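Local coordinates for phenol hydroxylase component phN (Pseudomonas stutzeri, PDB 3U52), which is the diiron-bearing component of a phenol hydroxylase and probably carries out the oxygen-dependent hydroxylation of phenols, at residues F408-K411 and T415-S418; L331-W336 and E363-T368. All blocks are in the same frame, centred on the assembly; numbering follows the deposited sequence.

Contact 1: residues F408-K411 and T415-S418. With GOL (glycerol), chain N.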
loop_
_atom_site.group_PDB
_atom_site.type_symbol
_atom_site.label_atom_id
_atom_site.label_comp_id
_atom_site.label_asym_id
_atom_site.label_seq_id
_atom_site.Cartn_x
_atom_site.Cartn_y
_atom_site.Cartn_z
ATOM N N PHE A 408 39.240 -15.975 16.277
ATOM C CA PHE A 408 38.612 -15.965 17.586
ATOM C C PHE A 408 39.605 -16.340 18.667
ATOM O O PHE A 408 40.517 -17.098 18.420
ATOM C CB PHE A 408 37.446 -16.963 17.595
ATOM C CG PHE A 408 36.417 -16.663 16.566
ATOM C CD1 PHE A 408 36.256 -17.466 15.460
ATOM C CD2 PHE A 408 35.622 -15.540 16.703
ATOM C CE1 PHE A 408 35.282 -17.149 14.460
ATOM C CE2 PHE A 408 34.647 -15.221 15.740
ATOM C CZ PHE A 408 34.495 -16.029 14.619
ATOM N N THR A 409 39.375 -15.861 19.885
ATOM C CA THR A 409 40.321 -16.059 21.007
ATOM C C THR A 409 39.815 -16.919 22.168
ATOM O O THR A 409 38.610 -17.171 22.322
ATOM C CB THR A 409 40.813 -14.697 21.513
ATOM O OG1 THR A 409 39.681 -13.864 21.850
ATOM C CG2 THR A 409 41.618 -13.995 20.437
ATOM N N GLU A 410 40.750 -17.399 22.984
ATOM C CA GLU A 410 40.454 -18.304 24.069
ATOM C C GLU A 410 39.616 -17.530 25.104
ATOM O O GLU A 410 39.789 -16.324 25.308
ATOM C CB GLU A 410 41.770 -18.814 24.726
ATOM C CG GLU A 410 42.694 -19.584 23.823
ATOM C CD GLU A 410 42.260 -21.038 23.666
ATOM O OE1 GLU A 410 41.197 -21.400 24.184
ATOM O OE2 GLU A 410 43.004 -21.840 23.057
ATOM N N LYS A 411 38.683 -18.258 25.686
ATOM C CA LYS A 411 37.799 -17.814 26.733
ATOM C C LYS A 411 38.613 -17.194 27.853
ATOM O O LYS A 411 38.256 -16.126 28.308
ATOM C CB LYS A 411 37.052 -19.035 27.237
ATOM C CG LYS A 411 35.880 -18.787 28.138
ATOM C CD LYS A 411 35.419 -20.146 28.657
ATOM C CE LYS A 411 34.060 -20.037 29.363
ATOM N NZ LYS A 411 33.993 -18.975 30.435
ATOM N N THR A 415 43.706 -12.488 23.876
ATOM C CA THR A 415 44.775 -12.098 23.007
ATOM C C THR A 415 45.397 -13.365 22.325
ATOM O O THR A 415 46.296 -13.263 21.478
ATOM C CB THR A 415 45.783 -11.366 23.940
ATOM O OG1 THR A 415 45.780 -9.961 23.655
ATOM C CG2 THR A 415 47.079 -11.916 23.893
ATOM N N MET A 416 44.957 -14.548 22.760
ATOM C CA MET A 416 45.464 -15.820 22.229
ATOM C C MET A 416 44.421 -16.472 21.313
ATOM O O MET A 416 43.321 -16.733 21.746
ATOM C CB MET A 416 45.828 -16.731 23.420
ATOM C CG MET A 416 46.177 -18.187 23.102
ATOM S SD MET A 416 46.591 -19.249 24.552
ATOM C CE MET A 416 47.252 -20.705 23.696
ATOM N N LEU A 417 44.764 -16.759 20.059
ATOM C CA LEU A 417 43.803 -17.454 19.158
ATOM C C LEU A 417 43.400 -18.824 19.685
ATOM O O LEU A 417 44.239 -19.565 20.226
ATOM C CB LEU A 417 44.395 -17.520 17.728
ATOM C CG LEU A 417 44.167 -16.438 16.678
ATOM C CD1 LEU A 417 43.377 -15.142 17.040
ATOM C CD2 LEU A 417 45.308 -16.191 15.657
ATOM N N SER A 418 42.108 -19.167 19.585
ATOM C CA SER A 418 41.604 -20.485 20.064
ATOM C C SER A 418 41.738 -21.542 18.967
ATOM O O SER A 418 40.909 -22.436 18.856
ATOM C CB SER A 418 40.162 -20.435 20.544
ATOM O OG SER A 418 39.328 -19.906 19.521
HETATM C C1 GOL N . 36.715 -18.582 20.300
HETATM O O1 GOL N . 36.507 -19.814 19.732
HETATM C C2 GOL N . 35.691 -18.481 21.399
HETATM O O2 GOL N . 36.242 -17.996 22.609
HETATM C C3 GOL N . 34.414 -17.828 20.903
HETATM O O3 GOL N . 34.592 -17.089 19.724
#

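Contact 2: residues L331-W336 and E363-T368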
loop_
_atom_site.group_PDB
_atom_site.type_symbol
_atom_site.label_atom_id
_atom_site.label_comp_id
_atom_site.label_asym_id
_atom_site.label_seq_id
_atom_site.Cartn_x
_atom_site.Cartn_y
_atom_site.Cartn_z
ATOM N N LEU A 331 33.170 -10.545 20.137
ATOM C CA LEU A 331 32.801 -11.005 18.774
ATOM C C LEU A 331 32.729 -9.919 17.690
ATOM O O LEU A 331 33.400 -10.014 16.640
ATOM C CB LEU A 331 31.457 -11.685 18.831
ATOM C CG LEU A 331 31.284 -12.878 17.946
ATOM C CD1 LEU A 331 32.356 -13.984 18.292
ATOM C CD2 LEU A 331 29.884 -13.413 18.267
ATOM N N SER A 332 31.938 -8.893 17.933
ATOM C CA SER A 332 31.733 -7.864 16.901
ATOM C C SER A 332 33.011 -7.101 16.574
ATOM O O SER A 332 33.272 -6.764 15.421
ATOM C CB SER A 332 30.598 -6.926 17.313
ATOM O OG SER A 332 31.004 -6.064 18.356
ATOM N N HIS A 333 33.837 -6.873 17.588
ATOM C CA HIS A 333 35.098 -6.141 17.428
ATOM C C HIS A 333 36.169 -6.978 16.662
ATOM O O HIS A 333 36.850 -6.462 15.777
ATOM C CB HIS A 333 35.613 -5.738 18.820
ATOM C CG HIS A 333 34.536 -5.183 19.725
ATOM N ND1 HIS A 333 33.838 -4.026 19.424
ATOM C CD2 HIS A 333 34.007 -5.662 20.879
ATOM C CE1 HIS A 333 32.939 -3.800 20.370
ATOM N NE2 HIS A 333 33.026 -4.770 21.268
ATOM N N GLN A 334 36.303 -8.264 17.006
ATOM C CA GLN A 334 37.173 -9.189 16.251
ATOM C C GLN A 334 36.778 -9.273 14.764
ATOM O O GLN A 334 37.633 -9.205 13.853
ATOM C CB GLN A 334 37.132 -10.590 16.897
ATOM C CG GLN A 334 37.752 -10.632 18.289
ATOM C CD GLN A 334 37.481 -11.938 19.045
ATOM O OE1 GLN A 334 36.438 -12.578 18.888
ATOM N NE2 GLN A 334 38.440 -12.321 19.901
ATOM N N LEU A 335 35.492 -9.373 14.488
ATOM C CA LEU A 335 35.050 -9.491 13.119
ATOM C C LEU A 335 35.203 -8.175 12.341
ATOM O O LEU A 335 35.574 -8.194 11.170
ATOM C CB LEU A 335 33.594 -9.976 13.085
ATOM C CG LEU A 335 33.563 -11.494 13.190
ATOM C CD1 LEU A 335 32.323 -11.813 13.926
ATOM C CD2 LEU A 335 33.502 -11.993 11.757
ATOM N N TRP A 336 34.950 -7.024 12.988
ATOM C CA TRP A 336 34.959 -5.777 12.208
ATOM C C TRP A 336 36.371 -5.526 11.765
ATOM O O TRP A 336 36.670 -5.164 10.622
ATOM C CB TRP A 336 34.450 -4.595 13.022
ATOM C CG TRP A 336 34.426 -3.270 12.268
ATOM C CD1 TRP A 336 35.225 -2.159 12.502
ATOM C CD2 TRP A 336 33.595 -2.930 11.156
ATOM N NE1 TRP A 336 34.884 -1.143 11.631
ATOM C CE2 TRP A 336 33.871 -1.579 10.819
ATOM C CE3 TRP A 336 32.589 -3.617 10.445
ATOM C CZ2 TRP A 336 33.205 -0.919 9.795
ATOM C CZ3 TRP A 336 31.936 -2.955 9.426
ATOM C CH2 TRP A 336 32.247 -1.620 9.113
ATOM N N GLU A 363 30.964 2.182 26.715
ATOM C CA GLU A 363 29.796 1.982 27.579
ATOM C C GLU A 363 29.137 0.593 27.446
ATOM O O GLU A 363 28.861 -0.068 28.444
ATOM C CB GLU A 363 28.792 3.095 27.264
ATOM C CG GLU A 363 27.710 3.319 28.272
ATOM C CD GLU A 363 26.727 4.358 27.747
ATOM O OE1 GLU A 363 27.035 5.583 27.851
ATOM O OE2 GLU A 363 25.666 3.940 27.195
ATOM N N LYS A 364 28.903 0.136 26.226
ATOM C CA LYS A 364 28.318 -1.207 26.040
ATOM C C LYS A 364 29.284 -2.356 26.351
ATOM O O LYS A 364 28.842 -3.448 26.708
ATOM C CB LYS A 364 27.710 -1.341 24.637
ATOM C CG LYS A 364 26.533 -0.345 24.313
ATOM C CD LYS A 364 25.395 -0.446 25.312
ATOM C CE LYS A 364 24.298 0.566 25.056
ATOM N NZ LYS A 364 23.310 0.453 26.166
ATOM N N TYR A 365 30.593 -2.102 26.206
ATOM C CA TYR A 365 31.657 -3.082 26.411
ATOM C C TYR A 365 32.696 -2.601 27.462
ATOM O O TYR A 365 33.876 -2.354 27.129
ATOM C CB TYR A 365 32.325 -3.420 25.060
ATOM C CG TYR A 365 31.368 -4.073 24.125
ATOM C CD1 TYR A 365 30.664 -3.324 23.195
ATOM C CD2 TYR A 365 31.119 -5.441 24.185
ATOM C CE1 TYR A 365 29.722 -3.927 22.341
ATOM C CE2 TYR A 365 30.200 -6.044 23.297
ATOM C CZ TYR A 365 29.507 -5.282 22.406
ATOM O OH TYR A 365 28.585 -5.841 21.533
ATOM N N PRO A 366 32.252 -2.412 28.730
ATOM C CA PRO A 366 33.145 -1.759 29.714
ATOM C C PRO A 366 34.428 -2.525 30.113
ATOM O O PRO A 366 35.440 -1.904 30.506
ATOM C CB PRO A 366 32.219 -1.578 30.936
ATOM C CG PRO A 366 31.146 -2.661 30.774
ATOM C CD PRO A 366 30.920 -2.718 29.300
ATOM N N ASP A 367 34.392 -3.843 29.975
ATOM C CA ASP A 367 35.473 -4.727 30.376
ATOM C C ASP A 367 36.460 -5.071 29.240
ATOM O O ASP A 367 37.494 -5.695 29.521
ATOM C CB ASP A 367 34.900 -6.062 30.885
ATOM C CG ASP A 367 33.881 -5.885 32.001
ATOM O OD1 ASP A 367 34.288 -5.430 33.090
ATOM O OD2 ASP A 367 32.671 -6.212 31.801
ATOM N N THR A 368 36.110 -4.749 27.974
ATOM C CA THR A 368 36.920 -5.169 26.797
ATOM C C THR A 368 37.268 -4.095 25.747
ATOM O O THR A 368 38.351 -4.154 25.158
ATOM C CB THR A 368 36.236 -6.313 26.031
ATOM O OG1 THR A 368 34.922 -5.892 25.611
ATOM C CG2 THR A 368 36.107 -7.575 26.924
HETATM O O HOH W 1 30.684 -8.264 20.631
#

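Contact 1: residues F408-K411 and T415-S418
A short antiparallel beta bridge joins Thr409 to Leu417 in the zinc-binding region of this hydroxylase, which carries a YHS-type sequence; it sits at the start of the first strand of the hairpin 417-424/427-431, where strand 409-410 is laid against it. Thr409 and Leu417 form a non-hydrogen-bonded pair, their CA atoms 4.2 Å apart and their side chains diverging, and the two backbone bonds flank that pair. Ser418 N gives a nearly straight bond (N-H...O 170°) to Phe408 O, and Glu410 N reaches Met416 O at 2.9 Å. Thr409 CA also lies 3.2 Å from Met416 O as a CA-H...O contact, so that this carbonyl meets one N-H and, less directly, one CA-H of 409-410.

Among the side chains, Glu410 does most of the work. Its chain bends at chi2 (-81°), which folds the carboxylate back over Ser418, with CD 3.8 Å from Ser418 CB, while its CG comes against Met416 CG at 3.8 Å. Beyond the bridge, Glu410 OE2 makes a salt bridge with Arg420. Were this glutamate an alanine, Arg420 would probably be left without its carboxylate mate and the CB side of Ser418 would lose its cover. On the other flank, Leu417 CD1 approaches the methyl CG2 of Thr409, and Leu417 also packs on an apolar side chain of another protein chain.

Ser418 OG is hydrogen-bonded to Cys432 O, the backbone of a zinc ligand. A glycerol, probably from the crystallisation liquor, spans the two strands: its O2 sits so close to Thr409 O that the exact geometry of that link is doubtful, and its O1 gives a hydrogen bond of 2.8 Å to Ser418 OG.

Contact 2: residues L331-W336 and E363-T368
His333 and Tyr365 meet as an edge-to-face aromatic pair, with ring centroids 4.4 Å apart and planes at 87°. The imidazole is the edge: NE2 comes down over the middle of the tyrosine ring, 3.4 Å from Tyr365 CG, and CE1 follows beside it, 3.7 Å from Tyr365 CD1. A chi1 of -44°, with CG beside the backbone N, swings the imidazole of His333 out from helix 331-342 to the phenol ring.

Polar links hold both rings from outside the pair. His333 ND1 is hydrogen-bonded to Tyr282 OH, which helps hold the ring's rotation, with NE2 directed at the tyrosine. Tyr365 OH bonds to Ser292 N, and a water accepts from Ser332 N at 3.0 Å and has a weak link to Tyr365 OH. Ser332 OG lies over one face of the His333 ring and is hydrogen-bonded to Asp281.

Further aromatic packing comes from Tyr373, stacked on His333. Tyr365 is the first residue past helix 355-364 to leave helical geometry, and through it the pair joins helix 331-342 to the turn after that helix. With its rings nearly perpendicular, this is a T-shaped stack, a buried contact toward the outer part of a mainly helical fold.

Overall arrangement
Contacts 1 and 2 lie with their centres 14 Å apart on the same side of the chain's centre, and follow one another in sequence, 331-336 and 363-368 closing before 408-411 opens. They meet through Leu331 and Gln334, which touch Phe408 and Thr409: Phe408 CE2 packs 3.6 Å from Leu331 CD1, and Gln334 NE2 lies 2.8 Å from Thr409 OG1, a weak hydrogen bond. Helix 331-342 thus meets Tyr365 through His333, and contact 1 through those two residues. Contact 1 lies beside the zinc site: the Phe408 side chain is about 6 Å from the ion, which other residues bind. The Ser332 side chain of contact 2 is about 12 Å from a bound xenon.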